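Non-sulfated chondroitin lyase E66 (Autographa californica nucleopolyhedrovirus, PDB 3VSN) cleaves non-sulfated chondroitin as a lyase of the viral envelope, is essential for oral infectivity and may help digest the chondroitin sulfate barrier of the host midgut's peritrophic matrix. Local coordinates at residues S47-K52 and S192-V197; T84-C89 and T141-E146; L565-V570 and I576-G581; G452-Y457 and V514-I519; I247-Y252 and T407-P412. All blocks are in the same frame, centred on the assembly; numbering follows the deposited sequence.

Contact 1 (S47-K52 and S192-V197); sequences SQKAEK and SMRMGV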
# COMPACT_ATOMS: atom_id res chain seq x y z
N SER A 47 -4.67 2.37 17.24
CA SER A 47 -4.58 3.14 15.99
C SER A 47 -3.95 2.34 14.84
O SER A 47 -4.13 2.68 13.67
CB SER A 47 -3.85 4.48 16.20
OG SER A 47 -2.44 4.32 16.25
N GLN A 48 -3.23 1.27 15.19
CA GLN A 48 -2.60 0.38 14.20
C GLN A 48 -3.48 -0.81 13.83
O GLN A 48 -3.27 -1.43 12.79
CB GLN A 48 -1.27 -0.15 14.73
CG GLN A 48 -0.20 0.91 14.94
CD GLN A 48 1.13 0.30 15.37
OE1 GLN A 48 1.17 -0.80 15.93
NE2 GLN A 48 2.22 1.01 15.11
N LYS A 49 -4.46 -1.12 14.68
CA LYS A 49 -5.27 -2.33 14.54
C LYS A 49 -6.31 -2.18 13.43
O LYS A 49 -7.16 -1.29 13.48
CB LYS A 49 -5.95 -2.67 15.88
CG LYS A 49 -6.68 -4.00 15.88
CD LYS A 49 -7.33 -4.27 17.24
CE LYS A 49 -7.79 -5.72 17.34
NZ LYS A 49 -8.49 -5.98 18.63
N ALA A 50 -6.24 -3.07 12.44
CA ALA A 50 -7.10 -3.01 11.26
C ALA A 50 -8.59 -3.22 11.58
O ALA A 50 -9.43 -2.45 11.13
CB ALA A 50 -6.63 -4.00 10.20
N GLU A 51 -8.89 -4.26 12.36
CA GLU A 51 -10.27 -4.60 12.70
C GLU A 51 -10.63 -4.05 14.07
O GLU A 51 -10.10 -4.51 15.10
CB GLU A 51 -10.46 -6.13 12.64
CG GLU A 51 -10.21 -6.71 11.26
CD GLU A 51 -9.99 -8.22 11.25
OE1 GLU A 51 -9.91 -8.85 12.33
OE2 GLU A 51 -9.87 -8.78 10.14
N LYS A 52 -11.51 -3.06 14.09
CA LYS A 52 -11.88 -2.37 15.34
C LYS A 52 -13.12 -1.51 15.19
O LYS A 52 -13.56 -1.21 14.07
CB LYS A 52 -10.71 -1.51 15.85
CG LYS A 52 -10.23 -0.43 14.89
CD LYS A 52 -9.28 0.53 15.60
CE LYS A 52 -8.87 1.70 14.72
NZ LYS A 52 -7.84 1.31 13.72
N SER A 192 -2.83 -17.01 13.65
CA SER A 192 -1.92 -17.36 14.74
C SER A 192 -1.24 -16.12 15.34
O SER A 192 -1.00 -16.07 16.55
CB SER A 192 -0.89 -18.40 14.30
OG SER A 192 0.18 -17.83 13.56
N MET A 193 -0.96 -15.13 14.51
CA MET A 193 -0.36 -13.88 14.99
C MET A 193 -1.28 -13.14 15.96
O MET A 193 -0.81 -12.57 16.95
CB MET A 193 0.07 -12.98 13.82
CG MET A 193 1.24 -13.55 13.03
SD MET A 193 1.94 -12.39 11.84
CE MET A 193 0.87 -12.66 10.43
N ARG A 194 -2.58 -13.16 15.68
CA ARG A 194 -3.59 -12.59 16.57
C ARG A 194 -3.67 -13.37 17.88
O ARG A 194 -3.59 -12.78 18.96
CB ARG A 194 -4.97 -12.57 15.89
CG ARG A 194 -5.07 -11.72 14.63
CD ARG A 194 -5.01 -10.22 14.92
NE ARG A 194 -6.21 -9.72 15.61
CZ ARG A 194 -7.36 -9.42 15.00
NH1 ARG A 194 -7.48 -9.56 13.69
NH2 ARG A 194 -8.38 -8.97 15.71
N MET A 195 -3.79 -14.69 17.76
CA MET A 195 -3.97 -15.60 18.91
C MET A 195 -2.84 -15.58 19.93
O MET A 195 -3.08 -15.67 21.13
CB MET A 195 -4.16 -17.03 18.41
CG MET A 195 -5.43 -17.26 17.62
SD MET A 195 -5.29 -18.69 16.54
CE MET A 195 -5.33 -20.05 17.71
N GLY A 196 -1.61 -15.47 19.45
CA GLY A 196 -0.44 -15.54 20.33
C GLY A 196 -0.36 -14.45 21.38
O GLY A 196 0.21 -14.66 22.45
N VAL A 197 -0.92 -13.28 21.07
CA VAL A 197 -0.86 -12.13 21.98
C VAL A 197 -1.68 -12.34 23.27
O VAL A 197 -1.12 -12.25 24.36
CB VAL A 197 -1.22 -10.80 21.26
CG1 VAL A 197 -1.22 -9.64 22.25
CG2 VAL A 197 -0.26 -10.52 20.11
O HOH W 1 -11.17 -9.29 14.83

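Contact 2 (T84-C89 and T141-E146); sequences TLIGYC and TITMPE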
# COMPACT_ATOMS: atom_id res chain seq x y z
N THR A 84 -16.83 -3.69 20.05
CA THR A 84 -17.36 -2.55 20.79
C THR A 84 -16.85 -2.53 22.24
O THR A 84 -16.53 -1.46 22.77
CB THR A 84 -18.90 -2.52 20.72
OG1 THR A 84 -19.31 -2.56 19.35
CG2 THR A 84 -19.46 -1.26 21.36
N LEU A 85 -16.76 -3.70 22.87
CA LEU A 85 -16.17 -3.83 24.20
C LEU A 85 -14.70 -3.38 24.22
O LEU A 85 -14.29 -2.65 25.12
CB LEU A 85 -16.28 -5.26 24.73
CG LEU A 85 -17.63 -5.72 25.29
CD1 LEU A 85 -17.58 -7.20 25.61
CD2 LEU A 85 -18.01 -4.92 26.53
N ILE A 86 -13.93 -3.83 23.23
CA ILE A 86 -12.53 -3.41 23.10
C ILE A 86 -12.45 -1.90 22.90
O ILE A 86 -11.63 -1.23 23.53
CB ILE A 86 -11.80 -4.18 21.98
CG1 ILE A 86 -11.67 -5.67 22.35
CG2 ILE A 86 -10.42 -3.58 21.72
CD1 ILE A 86 -11.33 -6.58 21.19
N GLY A 87 -13.31 -1.35 22.04
CA GLY A 87 -13.38 0.10 21.83
C GLY A 87 -13.64 0.87 23.11
O GLY A 87 -13.06 1.94 23.33
N TYR A 88 -14.51 0.33 23.96
CA TYR A 88 -14.81 0.93 25.26
C TYR A 88 -13.64 0.83 26.25
O TYR A 88 -13.45 1.72 27.07
CB TYR A 88 -16.08 0.34 25.87
CG TYR A 88 -17.36 1.09 25.52
CD1 TYR A 88 -18.35 0.50 24.74
CD2 TYR A 88 -17.57 2.39 25.98
CE1 TYR A 88 -19.51 1.18 24.43
CE2 TYR A 88 -18.73 3.09 25.67
CZ TYR A 88 -19.70 2.48 24.89
OH TYR A 88 -20.85 3.15 24.58
N CYS A 89 -12.86 -0.25 26.16
CA CYS A 89 -11.63 -0.38 26.94
C CYS A 89 -10.66 0.74 26.63
O CYS A 89 -10.07 1.33 27.54
CB CYS A 89 -10.94 -1.73 26.69
SG CYS A 89 -11.79 -3.14 27.41
N THR A 141 -12.26 -17.38 18.21
CA THR A 141 -10.83 -17.67 18.29
C THR A 141 -9.96 -16.40 18.24
O THR A 141 -8.93 -16.31 18.92
CB THR A 141 -10.42 -18.62 17.14
OG1 THR A 141 -11.04 -19.89 17.34
CG2 THR A 141 -8.92 -18.81 17.08
N ILE A 142 -10.38 -15.44 17.42
CA ILE A 142 -9.57 -14.25 17.14
C ILE A 142 -9.97 -13.07 18.02
O ILE A 142 -9.17 -12.61 18.83
CB ILE A 142 -9.62 -13.87 15.63
CG1 ILE A 142 -9.18 -15.05 14.75
CG2 ILE A 142 -8.79 -12.62 15.35
CD1 ILE A 142 -7.79 -15.60 15.05
N THR A 143 -11.21 -12.61 17.87
CA THR A 143 -11.65 -11.38 18.52
C THR A 143 -11.93 -11.54 20.02
O THR A 143 -11.54 -10.69 20.82
CB THR A 143 -12.88 -10.78 17.81
OG1 THR A 143 -12.72 -10.91 16.39
CG2 THR A 143 -13.04 -9.31 18.15
N MET A 144 -12.60 -12.63 20.39
CA MET A 144 -12.98 -12.84 21.79
C MET A 144 -11.81 -12.88 22.79
O MET A 144 -11.88 -12.23 23.82
CB MET A 144 -13.88 -14.07 21.94
CG MET A 144 -14.53 -14.19 23.31
SD MET A 144 -15.42 -15.74 23.48
CE MET A 144 -14.07 -16.92 23.61
N PRO A 145 -10.73 -13.64 22.48
CA PRO A 145 -9.60 -13.62 23.41
C PRO A 145 -9.00 -12.23 23.62
O PRO A 145 -8.52 -11.92 24.71
CB PRO A 145 -8.59 -14.57 22.76
CG PRO A 145 -9.45 -15.51 21.98
CD PRO A 145 -10.52 -14.64 21.41
N GLU A 146 -9.06 -11.39 22.59
CA GLU A 146 -8.65 -9.98 22.70
C GLU A 146 -9.54 -9.19 23.66
O GLU A 146 -9.05 -8.27 24.33
CB GLU A 146 -8.59 -9.32 21.31
CG GLU A 146 -7.43 -9.83 20.45
CD GLU A 146 -7.50 -9.40 18.99
OE1 GLU A 146 -8.55 -8.90 18.53
OE2 GLU A 146 -6.48 -9.57 18.29

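Contact 3 (L565-V570 and I576-G581); sequences LRAFRV and IYVNVG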
# COMPACT_ATOMS: atom_id res chain seq x y z
N LEU A 565 9.62 23.01 -16.12
CA LEU A 565 10.11 21.75 -16.68
C LEU A 565 10.04 21.75 -18.21
O LEU A 565 9.05 22.18 -18.79
CB LEU A 565 9.31 20.57 -16.10
CG LEU A 565 9.64 19.16 -16.58
CD1 LEU A 565 9.32 18.15 -15.49
CD2 LEU A 565 8.89 18.82 -17.86
N ARG A 566 11.11 21.28 -18.84
CA ARG A 566 11.14 21.07 -20.28
C ARG A 566 11.64 19.66 -20.57
O ARG A 566 12.39 19.09 -19.78
CB ARG A 566 12.04 22.12 -20.97
CG ARG A 566 11.64 23.57 -20.74
CD ARG A 566 10.34 23.93 -21.47
NE ARG A 566 9.98 25.34 -21.28
CZ ARG A 566 9.20 25.81 -20.30
NH1 ARG A 566 8.68 24.99 -19.39
NH2 ARG A 566 8.94 27.11 -20.23
N ALA A 567 11.20 19.09 -21.69
CA ALA A 567 11.65 17.77 -22.11
C ALA A 567 12.04 17.79 -23.58
O ALA A 567 11.48 18.55 -24.36
CB ALA A 567 10.58 16.71 -21.84
N PHE A 568 13.00 16.94 -23.94
CA PHE A 568 13.58 16.97 -25.27
C PHE A 568 13.79 15.56 -25.79
O PHE A 568 14.16 14.66 -25.03
CB PHE A 568 14.93 17.69 -25.26
CG PHE A 568 14.89 19.07 -24.65
CD1 PHE A 568 14.54 20.17 -25.41
CD2 PHE A 568 15.22 19.26 -23.31
CE1 PHE A 568 14.51 21.44 -24.85
CE2 PHE A 568 15.20 20.52 -22.75
CZ PHE A 568 14.84 21.62 -23.52
N ARG A 569 13.56 15.38 -27.09
CA ARG A 569 13.96 14.18 -27.79
C ARG A 569 15.34 14.49 -28.37
O ARG A 569 15.46 15.28 -29.31
CB ARG A 569 12.95 13.84 -28.89
CG ARG A 569 13.29 12.59 -29.69
CD ARG A 569 12.54 12.57 -31.01
NE ARG A 569 13.10 11.59 -31.94
CZ ARG A 569 14.06 11.85 -32.82
NH1 ARG A 569 14.59 13.06 -32.91
NH2 ARG A 569 14.50 10.88 -33.62
N VAL A 570 16.38 13.88 -27.80
CA VAL A 570 17.76 14.23 -28.16
C VAL A 570 18.32 13.31 -29.26
O VAL A 570 18.81 12.22 -28.97
CB VAL A 570 18.70 14.26 -26.93
CG1 VAL A 570 20.11 14.70 -27.33
CG2 VAL A 570 18.15 15.20 -25.86
N ILE A 576 15.14 10.45 -24.29
CA ILE A 576 14.34 11.54 -23.71
C ILE A 576 15.02 12.22 -22.53
O ILE A 576 15.20 11.61 -21.47
CB ILE A 576 12.94 11.04 -23.26
CG1 ILE A 576 12.23 10.26 -24.39
CG2 ILE A 576 12.08 12.21 -22.76
CD1 ILE A 576 12.03 11.03 -25.68
N TYR A 577 15.36 13.49 -22.72
CA TYR A 577 16.02 14.30 -21.70
C TYR A 577 15.01 15.24 -21.04
O TYR A 577 14.35 16.02 -21.73
CB TYR A 577 17.19 15.07 -22.35
CG TYR A 577 17.78 16.24 -21.58
CD1 TYR A 577 17.94 16.20 -20.19
CD2 TYR A 577 18.22 17.38 -22.25
CE1 TYR A 577 18.49 17.27 -19.49
CE2 TYR A 577 18.78 18.45 -21.57
CZ TYR A 577 18.91 18.40 -20.19
OH TYR A 577 19.46 19.46 -19.52
N VAL A 578 14.90 15.15 -19.72
CA VAL A 578 14.04 16.05 -18.95
C VAL A 578 14.89 16.96 -18.07
O VAL A 578 15.68 16.49 -17.25
CB VAL A 578 13.01 15.29 -18.08
CG1 VAL A 578 12.09 16.27 -17.35
CG2 VAL A 578 12.19 14.34 -18.93
N ASN A 579 14.76 18.27 -18.28
CA ASN A 579 15.38 19.24 -17.39
C ASN A 579 14.27 19.94 -16.61
O ASN A 579 13.53 20.75 -17.16
CB ASN A 579 16.22 20.25 -18.19
CG ASN A 579 17.02 21.19 -17.30
OD1 ASN A 579 16.87 21.20 -16.07
ND2 ASN A 579 17.88 22.01 -17.92
N VAL A 580 14.17 19.61 -15.32
CA VAL A 580 13.13 20.18 -14.46
C VAL A 580 13.34 21.69 -14.29
O VAL A 580 12.38 22.44 -14.12
CB VAL A 580 13.09 19.49 -13.07
CG1 VAL A 580 12.00 20.10 -12.20
CG2 VAL A 580 12.86 18.00 -13.22
N GLY A 581 14.60 22.12 -14.36
CA GLY A 581 14.95 23.53 -14.27
C GLY A 581 15.26 23.97 -12.85
O GLY A 581 15.47 25.15 -12.60

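Contact 4 (G452-Y457 and V514-I519); sequences GMFQLY and VPITNI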
# COMPACT_ATOMS: atom_id res chain seq x y z
N GLY A 452 6.30 18.17 -8.45
CA GLY A 452 5.48 17.67 -9.54
C GLY A 452 5.90 16.33 -10.09
O GLY A 452 6.75 15.64 -9.53
N MET A 453 5.31 15.98 -11.23
CA MET A 453 5.50 14.68 -11.85
C MET A 453 5.37 14.83 -13.35
O MET A 453 4.38 15.37 -13.84
CB MET A 453 4.45 13.69 -11.34
CG MET A 453 4.59 12.28 -11.89
SD MET A 453 3.03 11.37 -11.95
CE MET A 453 2.28 12.14 -13.39
N PHE A 454 6.38 14.35 -14.07
CA PHE A 454 6.38 14.30 -15.53
C PHE A 454 6.00 12.88 -15.96
O PHE A 454 6.48 11.91 -15.37
CB PHE A 454 7.78 14.67 -16.04
CG PHE A 454 8.05 14.28 -17.47
CD1 PHE A 454 8.64 13.05 -17.78
CD2 PHE A 454 7.75 15.16 -18.51
CE1 PHE A 454 8.91 12.70 -19.09
CE2 PHE A 454 8.02 14.81 -19.82
CZ PHE A 454 8.60 13.59 -20.12
N GLN A 455 5.14 12.77 -16.96
CA GLN A 455 4.75 11.47 -17.51
C GLN A 455 4.77 11.50 -19.04
O GLN A 455 4.12 12.33 -19.66
CB GLN A 455 3.35 11.05 -17.02
CG GLN A 455 2.80 9.77 -17.67
CD GLN A 455 3.61 8.52 -17.34
OE1 GLN A 455 4.15 8.39 -16.24
NE2 GLN A 455 3.70 7.60 -18.30
N LEU A 456 5.55 10.59 -19.62
CA LEU A 456 5.54 10.39 -21.06
C LEU A 456 5.25 8.92 -21.37
O LEU A 456 5.94 8.04 -20.87
CB LEU A 456 6.89 10.79 -21.68
CG LEU A 456 7.16 10.36 -23.14
CD1 LEU A 456 6.22 11.06 -24.12
CD2 LEU A 456 8.61 10.59 -23.53
N TYR A 457 4.21 8.68 -22.16
CA TYR A 457 4.02 7.37 -22.76
C TYR A 457 4.40 7.50 -24.23
O TYR A 457 3.98 8.45 -24.89
CB TYR A 457 2.56 6.92 -22.71
CG TYR A 457 2.02 6.43 -21.39
CD1 TYR A 457 2.41 5.20 -20.85
CD2 TYR A 457 1.04 7.15 -20.72
CE1 TYR A 457 1.87 4.73 -19.66
CE2 TYR A 457 0.49 6.70 -19.54
CZ TYR A 457 0.90 5.49 -19.00
OH TYR A 457 0.35 5.05 -17.82
N VAL A 514 2.87 18.68 -21.79
CA VAL A 514 4.30 18.90 -22.00
C VAL A 514 4.66 18.57 -23.46
O VAL A 514 4.75 17.39 -23.82
CB VAL A 514 5.17 18.07 -21.02
CG1 VAL A 514 6.66 18.30 -21.28
CG2 VAL A 514 4.83 18.41 -19.58
N PRO A 515 4.83 19.60 -24.30
CA PRO A 515 5.22 19.31 -25.68
C PRO A 515 6.68 18.86 -25.75
O PRO A 515 7.50 19.27 -24.93
CB PRO A 515 5.04 20.65 -26.40
CG PRO A 515 5.17 21.68 -25.33
CD PRO A 515 4.61 21.05 -24.08
N ILE A 516 6.97 17.98 -26.70
CA ILE A 516 8.34 17.57 -26.99
C ILE A 516 8.48 17.59 -28.50
O ILE A 516 7.81 16.85 -29.21
CB ILE A 516 8.66 16.15 -26.46
CG1 ILE A 516 8.35 16.03 -24.96
CG2 ILE A 516 10.13 15.81 -26.74
CD1 ILE A 516 8.55 14.64 -24.38
N THR A 517 9.36 18.45 -29.00
CA THR A 517 9.56 18.57 -30.44
C THR A 517 9.92 17.20 -31.02
O THR A 517 10.75 16.48 -30.46
CB THR A 517 10.63 19.63 -30.78
OG1 THR A 517 10.33 20.84 -30.07
CG2 THR A 517 10.66 19.91 -32.29
N ASN A 518 9.25 16.84 -32.11
CA ASN A 518 9.44 15.57 -32.82
C ASN A 518 8.75 14.35 -32.18
O ASN A 518 8.96 13.22 -32.61
CB ASN A 518 10.93 15.29 -33.09
CG ASN A 518 11.57 16.35 -33.96
OD1 ASN A 518 12.60 16.93 -33.61
ND2 ASN A 518 10.95 16.63 -35.10
N ILE A 519 7.94 14.60 -31.15
CA ILE A 519 7.07 13.58 -30.56
C ILE A 519 5.64 14.11 -30.59
O ILE A 519 5.40 15.27 -30.23
CB ILE A 519 7.48 13.24 -29.11
CG1 ILE A 519 8.86 12.58 -29.09
CG2 ILE A 519 6.43 12.36 -28.43
CD1 ILE A 519 9.37 12.21 -27.71

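Contact 5 (I247-Y252 and T407-P412); sequences IDVRAY and TQSFRP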
# COMPACT_ATOMS: atom_id res chain seq x y z
N ILE A 247 1.59 -16.01 -4.05
CA ILE A 247 2.74 -16.42 -4.87
C ILE A 247 3.44 -15.25 -5.58
O ILE A 247 4.66 -15.12 -5.46
CB ILE A 247 2.43 -17.58 -5.86
CG1 ILE A 247 1.71 -18.73 -5.14
CG2 ILE A 247 3.72 -18.09 -6.49
CD1 ILE A 247 0.97 -19.67 -6.07
N ASP A 248 2.69 -14.41 -6.30
CA ASP A 248 3.30 -13.39 -7.15
C ASP A 248 2.58 -12.04 -7.21
O ASP A 248 2.77 -11.27 -8.15
CB ASP A 248 3.50 -13.95 -8.57
CG ASP A 248 2.18 -14.31 -9.26
OD1 ASP A 248 1.10 -14.14 -8.65
OD2 ASP A 248 2.22 -14.76 -10.42
N VAL A 249 1.75 -11.75 -6.20
CA VAL A 249 0.98 -10.49 -6.18
C VAL A 249 1.57 -9.52 -5.15
O VAL A 249 1.81 -9.90 -4.00
CB VAL A 249 -0.52 -10.74 -5.89
CG1 VAL A 249 -1.33 -9.46 -6.03
CG2 VAL A 249 -1.09 -11.81 -6.82
N ARG A 250 1.81 -8.27 -5.56
CA ARG A 250 2.12 -7.20 -4.61
C ARG A 250 0.86 -6.95 -3.78
O ARG A 250 -0.15 -6.49 -4.31
CB ARG A 250 2.55 -5.91 -5.33
CG ARG A 250 3.80 -6.04 -6.19
CD ARG A 250 4.08 -4.75 -6.97
NE ARG A 250 5.04 -4.96 -8.04
CZ ARG A 250 4.73 -5.43 -9.26
NH1 ARG A 250 3.48 -5.71 -9.57
NH2 ARG A 250 5.69 -5.60 -10.16
N ALA A 251 0.91 -7.26 -2.48
CA ALA A 251 -0.29 -7.26 -1.64
C ALA A 251 0.03 -7.06 -0.16
O ALA A 251 0.56 -7.96 0.50
CB ALA A 251 -1.06 -8.56 -1.83
N TYR A 252 -0.33 -5.89 0.36
CA TYR A 252 0.03 -5.52 1.73
C TYR A 252 -1.00 -5.94 2.79
O TYR A 252 -0.76 -5.76 3.98
CB TYR A 252 0.33 -4.03 1.81
CG TYR A 252 1.78 -3.72 1.49
CD1 TYR A 252 2.28 -3.86 0.20
CD2 TYR A 252 2.65 -3.31 2.50
CE1 TYR A 252 3.61 -3.59 -0.09
CE2 TYR A 252 3.98 -3.04 2.22
CZ TYR A 252 4.46 -3.18 0.93
OH TYR A 252 5.78 -2.89 0.67
N THR A 407 -9.66 -16.53 -6.85
CA THR A 407 -8.75 -15.54 -7.42
C THR A 407 -7.92 -16.09 -8.57
O THR A 407 -7.70 -17.30 -8.67
CB THR A 407 -7.76 -14.99 -6.36
OG1 THR A 407 -7.00 -16.07 -5.81
CG2 THR A 407 -8.51 -14.26 -5.25
N GLN A 408 -7.48 -15.19 -9.45
CA GLN A 408 -6.50 -15.50 -10.48
C GLN A 408 -5.61 -14.29 -10.71
O GLN A 408 -6.10 -13.17 -10.84
CB GLN A 408 -7.16 -15.92 -11.79
CG GLN A 408 -6.15 -16.34 -12.86
CD GLN A 408 -6.78 -16.81 -14.16
OE1 GLN A 408 -8.00 -16.85 -14.30
NE2 GLN A 408 -5.94 -17.16 -15.13
N SER A 409 -4.30 -14.53 -10.75
CA SER A 409 -3.33 -13.48 -11.05
C SER A 409 -2.74 -13.68 -12.44
O SER A 409 -2.69 -14.80 -12.96
CB SER A 409 -2.24 -13.44 -9.98
OG SER A 409 -1.44 -14.61 -10.03
N PHE A 410 -2.29 -12.57 -13.05
CA PHE A 410 -1.85 -12.57 -14.44
C PHE A 410 -0.47 -11.96 -14.57
O PHE A 410 -0.23 -10.84 -14.10
CB PHE A 410 -2.87 -11.80 -15.30
CG PHE A 410 -4.27 -12.33 -15.19
CD1 PHE A 410 -4.75 -13.27 -16.10
CD2 PHE A 410 -5.11 -11.90 -14.17
CE1 PHE A 410 -6.04 -13.77 -15.99
CE2 PHE A 410 -6.40 -12.40 -14.05
CZ PHE A 410 -6.87 -13.33 -14.96
N ARG A 411 0.43 -12.70 -15.22
CA ARG A 411 1.77 -12.21 -15.54
C ARG A 411 1.72 -11.42 -16.84
O ARG A 411 0.96 -11.77 -17.75
CB ARG A 411 2.77 -13.36 -15.72
CG ARG A 411 3.02 -14.21 -14.48
CD ARG A 411 3.79 -13.46 -13.41
NE ARG A 411 4.14 -14.36 -12.31
CZ ARG A 411 5.26 -15.08 -12.26
NH1 ARG A 411 6.16 -15.01 -13.23
NH2 ARG A 411 5.47 -15.88 -11.22
N PRO A 412 2.54 -10.35 -16.95
CA PRO A 412 2.59 -9.59 -18.20
C PRO A 412 3.38 -10.34 -19.27
O PRO A 412 4.30 -11.09 -18.94
CB PRO A 412 3.33 -8.32 -17.79
CG PRO A 412 4.25 -8.77 -16.69
CD PRO A 412 3.48 -9.83 -15.94
O HOH W 2 0.24 -15.41 -11.99

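Contact 1 (S47-K52 and S192-V197)
Lys-49 reaches Arg-194 with its last carbon, CE: the chain runs fully extended from CG, crosses the arginine at about a right angle, and puts CE 3.7 Å from Arg-194 NH2. Its ammonium, NZ, lies 4.2 Å from the same NH2, but both cations serve one carboxylate, that of Glu-146 on helix 138-154, which binds Lys-49 NZ and Arg-194 NE. Two residues on, Glu-51 closes a salt bridge, with Arg-194 NH1 donating to Glu-51 OE1 at 2.9 Å and an almost straight 177°. The oxygen sits in the guanidinium plane, yet the nitrogen comes from above the carboxylate, the two planes being 63° apart. A water accepts from Arg-194 NH2 and donates to Glu-51 OE1, which also bonds Tyr-138 OH. Bends at chi2 and chi3 turn the arginine into this site from helix 189-205, the helix of the catalytic Asn-191. With NE, NH1 and NH2 each bonded, the guanidinium is held against rotation, and its charge is probably well balanced.

Contact 2 (T84-C89 and T141-E146)
Ile-86 and Glu-146 are the nearest CA pair of the two helical segments, 7.6 Å apart. One side chain does nearly all the work. Ile-86 points at the other helix and ends in CD1, which lies 3.9 Å from Glu-146 CB; the two side chains meet at a slant. The same methyl stands 4.1 Å from the carbonyl oxygen, O, of Thr-143 and, more loosely, 4.4 Å from Thr-143 CG2, so it rests against one turn of the partner helix between residues 143 and 146. CG1 of Ile-86 is placed opposite its own carbonyl carbon (chi1 -66°), and with chi2 at 164° the branch stretches straight out to deliver CD1. Helices 75-93 and 138-154 belong to the alpha-helical N-terminal domain of the polysaccharide lyase family 8 type, the alpha/alpha toroid, and the contact is buried between them. Helix 138-154 is irregular here: it has a wider pi-type turn at 141-143 and is kinked at Pro-145, whose N carries no hydrogen to bond the turn before. Val-147 and Asn-150, farther along that helix, extend the surface under Ile-86. Of its side chain, Glu-146 gives Ile-86 the CB, and its backbone carbonyl carbon is about as near; its carboxylate is taken up by salt bridges from Arg-194 and Lys-49.

Contact 3 (L565-V570 and I576-G581)
Phe-568 and Tyr-577 sit as a hydrogen-bonded antiparallel pair, their side chains next to each other and pointing the same way. The rings touch through Phe-568 CD2 and Tyr-577 CD2, 3.7 Å apart, with planes inclined at 32°. Beyond them Val-570 brings CG2 to 3.6 Å from Tyr-577 CB and reaches the edge of the tyrosine ring. Underneath, the backbone holds the pair in register: Phe-568 N donates to Tyr-577 O at 2.7 Å, and Tyr-577 N returns a bond to Phe-568 O. Arg-566 and Asn-579 exchange a second pair of bonds two residues along. On the other face, Ala-567 and Val-578 form a non-hydrogen-bonded pair, with Leu-565 CD1 3.8 Å from Val-578 CG1; Leu-565 has CG opposite its backbone N (chi1 179°), which brings its branches over that valine. Phe-454 and Leu-456 of strand 452-461 and Leu-447 of strand 440-449 lie against this face, while backbone bonds to Phe-588 and Ala-586 join strand 575-579 to strand 584-589. At the end of the strand Asn-579 OD1 accepts from Gly-581 N at 3.0 Å, an Asx turn. With their N-to-C directions at 161°, the two strands form a beta hairpin at the edge of a C-terminal antiparallel sheet.

Contact 4 (G452-Y457 and V514-I519)
Strand 452-461 of a seven-stranded antiparallel sheet meets the loop that follows strand 509-513 of the same sheet, and the two are joined through apolar side chains alone. Phe-454 presents the edge of its ring: CE2 lies 4.0 Å from Val-514 CG1, and CZ lies 4.4 Å from Ile-516 CD1, both methyls near the ring plane. The phenyl group runs at about a right angle to the valine. CG of Phe-454 is turned opposite its backbone N (chi1 163°), carrying the ring out toward the loop. Two residues on, on the same side of the strand, Leu-456 makes the second contact, with CD2 4.1 Å from Ile-516 CD1. One methyl of Ile-516 therefore serves both strand residues. Past it the loop reverses in a type II turn from Ile-516 to Ile-519, closed by Ile-519 N donating to Ile-516 O at 3.0 Å. Ala-567 of the neighbouring sheet touches both Phe-454 and Ile-516, and Cys-553 of strand 550-558 lies against Phe-454 and Val-514. Apolar strand residues of this sheet facing Ala-567 of the next, with the 514-519 loop beside them, are what a beta-sandwich core consists of.

Contact 5 (I247-Y252 and T407-P412)
The guanidinium of Arg-411 takes the carboxylate of Asp-248 at its edge. Arg-411 NE donates to Asp-248 OD2 at 2.7 Å and 170°, a salt bridge in which the oxygen lies in the guanidinium plane. On the acceptor side the bond comes to the anti side of OD2, somewhat out of the carboxylate plane, and the two flat groups are turned 61° from each other. The contact joins the N-terminal alpha-helical region to the beta-rich region: strand 249-250 is an edge strand of a small mixed sheet, and strand 408-410 pairs with strand 349-351, which carries Glu-350, important for catalysis. In Asp-248, chi1 63° sets CG between the backbone N and the carbonyl carbon and turns the carboxylate to the other segment; there OD1 and OD2 meet different residues. OD1 lies 2.9 Å from Ser-409 OG, while OD2 takes the arginine and, with it, a water. Arg-411 is bent at chi2, which brings NE there, and its NH1 bonds the backbone O of Asn-344. Asp-248 is buried, and its carboxylate is probably stabilised as an anion by the arginine. Beside this polar cluster Val-249 packs CG2 against Ser-409 CB, 3.7 Å away; both residues also touch Glu-350, and catalytic His-246 lies close to Val-249. A single water donates to both Asp-248 OD2 at 2.6 Å and Ser-409 OG at 2.7 Å.

In the fold
Contacts 1 and 2 share helix 138-154 and meet at Glu-146, apolar contact on one side and ionic on the other; both are buried in the helical domain. Contacts 3 and 4 likewise touch, their centres about 8 Å apart: Phe-454 and Leu-456 pack on Val-578 and Ile-576, joining two sheets of the beta region. Contact 4 is buried and wholly apolar, contact 3 is partly exposed and tied by backbone bonds. Contact 5, partly buried and the nearest of the five to the centre of the chain, joins the two regions mainly through charge and water. Contacts 1 and 5 are both ionic and near catalytic residues, with centres about 25 Å apart.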